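Local coordinates for hypothetical protein PA5202 (Pseudomonas aeruginosa, PDB 1ZKI) that adopts the hotdog fold of the thioesterases and probably hydrolyses the thioester bond of acyl-CoA substrates, at residues S76-C81 against G126-L131. Sequence-based numbering, arbitrary orientation.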
loop_
_atom_site.group_PDB
_atom_site.type_symbol
_atom_site.label_atom_id
_atom_site.label_comp_id
_atom_site.label_asym_id
_atom_site.label_seq_id
_atom_site.Cartn_x
_atom_site.Cartn_y
_atom_site.Cartn_z
ATOM N N SER A 76 -10.716 4.023 16.929
ATOM C CA SER A 76 -10.080 2.875 16.286
ATOM C C SER A 76 -8.636 2.823 16.767
ATOM O O SER A 76 -8.088 3.841 17.214
ATOM C CB SER A 76 -10.140 2.984 14.756
ATOM O OG SER A 76 -9.670 4.254 14.317
ATOM N N VAL A 77 -8.026 1.641 16.689
ATOM C CA VAL A 77 -6.626 1.467 17.078
ATOM C C VAL A 77 -5.908 0.648 16.010
ATOM O O VAL A 77 -6.529 -0.196 15.349
ATOM C CB VAL A 77 -6.477 0.766 18.459
ATOM C CG1 VAL A 77 -7.105 1.631 19.567
ATOM C CG2 VAL A 77 -7.108 -0.625 18.448
ATOM N N THR A 78 -4.619 0.913 15.836
ATOM C CA THR A 78 -3.826 0.185 14.855
ATOM C C THR A 78 -3.693 -1.294 15.238
ATOM O O THR A 78 -3.257 -1.617 16.367
ATOM C CB THR A 78 -2.414 0.788 14.729
ATOM O OG1 THR A 78 -2.491 2.226 14.726
ATOM C CG2 THR A 78 -1.732 0.296 13.456
ATOM N N LEU A 79 -4.088 -2.197 14.337
ATOM C CA LEU A 79 -3.768 -3.612 14.508
ATOM C C LEU A 79 -2.361 -3.903 13.972
ATOM O O LEU A 79 -1.583 -4.623 14.603
ATOM C CB LEU A 79 -4.759 -4.531 13.781
ATOM C CG LEU A 79 -6.154 -4.762 14.355
ATOM C CD1 LEU A 79 -6.911 -5.650 13.394
ATOM C CD2 LEU A 79 -6.057 -5.403 15.750
ATOM N N GLU A 80 -2.063 -3.381 12.783
ATOM C CA GLU A 80 -0.773 -3.651 12.137
ATOM C C GLU A 80 -0.527 -2.614 11.064
ATOM O O GLU A 80 -1.458 -1.980 10.600
ATOM C CB GLU A 80 -0.748 -5.066 11.512
ATOM C CG GLU A 80 -1.766 -5.304 10.374
ATOM C CD GLU A 80 -1.258 -4.822 9.005
ATOM O OE1 GLU A 80 -0.039 -4.905 8.745
ATOM O OE2 GLU A 80 -2.088 -4.344 8.184
ATOM N N CYS A 81 0.724 -2.469 10.659
ATOM C CA CYS A 81 1.074 -1.555 9.567
ATOM C C CYS A 81 2.353 -2.030 8.919
ATOM O O CYS A 81 3.197 -2.642 9.584
ATOM C CB CYS A 81 1.266 -0.134 10.108
ATOM S SG CYS A 81 1.363 1.098 8.801
ATOM N N GLY A 126 -1.968 -0.251 6.296
ATOM C CA GLY A 126 -2.230 -0.826 7.630
ATOM C C GLY A 126 -3.690 -1.148 7.862
ATOM O O GLY A 126 -4.565 -0.814 7.034
ATOM N N THR A 127 -3.952 -1.773 9.005
ATOM C CA THR A 127 -5.274 -2.268 9.335
ATOM C C THR A 127 -5.567 -1.749 10.722
ATOM O O THR A 127 -4.727 -1.855 11.627
ATOM C CB THR A 127 -5.309 -3.799 9.335
ATOM O OG1 THR A 127 -4.619 -4.291 8.181
ATOM C CG2 THR A 127 -6.775 -4.340 9.347
ATOM N N PHE A 128 -6.761 -1.190 10.880
ATOM C CA PHE A 128 -7.229 -0.669 12.166
ATOM C C PHE A 128 -8.420 -1.484 12.646
ATOM O O PHE A 128 -9.198 -2.016 11.838
ATOM C CB PHE A 128 -7.606 0.814 12.003
ATOM C CG PHE A 128 -6.427 1.746 12.031
ATOM C CD1 PHE A 128 -6.241 2.605 13.105
ATOM C CD2 PHE A 128 -5.488 1.751 11.008
ATOM C CE1 PHE A 128 -5.152 3.470 13.155
ATOM C CE2 PHE A 128 -4.372 2.603 11.044
ATOM C CZ PHE A 128 -4.204 3.468 12.120
ATOM N N ALA A 129 -8.570 -1.598 13.966
ATOM C CA ALA A 129 -9.720 -2.289 14.526
ATOM C C ALA A 129 -10.715 -1.205 14.926
ATOM O O ALA A 129 -10.344 -0.220 15.576
ATOM C CB ALA A 129 -9.313 -3.129 15.719
ATOM N N GLN A 130 -11.952 -1.350 14.457
ATOM C CA GLN A 130 -13.029 -0.423 14.800
ATOM C C GLN A 130 -13.489 -0.727 16.220
ATOM O O GLN A 130 -13.943 -1.839 16.501
ATOM C CB GLN A 130 -14.195 -0.562 13.806
ATOM C CG GLN A 130 -15.368 0.388 14.063
ATOM C CD GLN A 130 -14.988 1.840 13.848
ATOM O OE1 GLN A 130 -14.694 2.247 12.726
ATOM N NE2 GLN A 130 -14.986 2.629 14.930
ATOM N N LEU A 131 -13.329 0.247 17.118
ATOM C CA LEU A 131 -13.802 0.092 18.495
ATOM C C LEU A 131 -15.208 0.669 18.630
ATOM O O LEU A 131 -15.733 1.274 17.689
ATOM C CB LEU A 131 -12.837 0.744 19.497
ATOM C CG LEU A 131 -11.389 0.235 19.473
ATOM C CD1 LEU A 131 -10.566 0.915 20.557
ATOM C CD2 LEU A 131 -11.312 -1.293 19.605
#
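A classic beta bulge, in which two residues, Leu79 and Glu80, lie opposite the single Thr127, interrupts the antiparallel pairing of 76-81 with 126-131. Carbonyl O of Thr127 takes both amides: Leu79 N at 2.8 Å and, by a longer bond, Glu80 N at 3.3 Å. Before the bulge, Val77 and Ala129 form a hydrogen-bonded pair, with Ala129 N 2.8 Å from Val77 O; beyond it, Thr127 N returns a bond to Glu80 O. In this hotdog fold the two strands pair at one margin of the chain's antiparallel sheet, whose inner face packs on helix 51-70. Phe128 turns to that helix, touching Cys66, while Thr78 CA sits over one ring face, 4.0 Å from the centroid, a CH-pi contact. Thr78 OG1, 3.3 Å from Phe128 CE1, hydrogen-bonds to Asp59. Val77, Ala129, Glu80 and Thr127 point to the sheet face away from the helix; Leu79, turned toward the partner strand, brings CG to 3.8 Å from Ala129 CB. The Glu80 chain folds at its second torsion (chi2 84°), turning CD back toward Thr127, and OE2 accepts the Thr127 OG1 hydroxyl on its anti lone pair, 2.5 Å away. From the second subunit, Lys82 forms a salt bridge with Glu80 OE2, and Asn84 donates to Thr127 OG1.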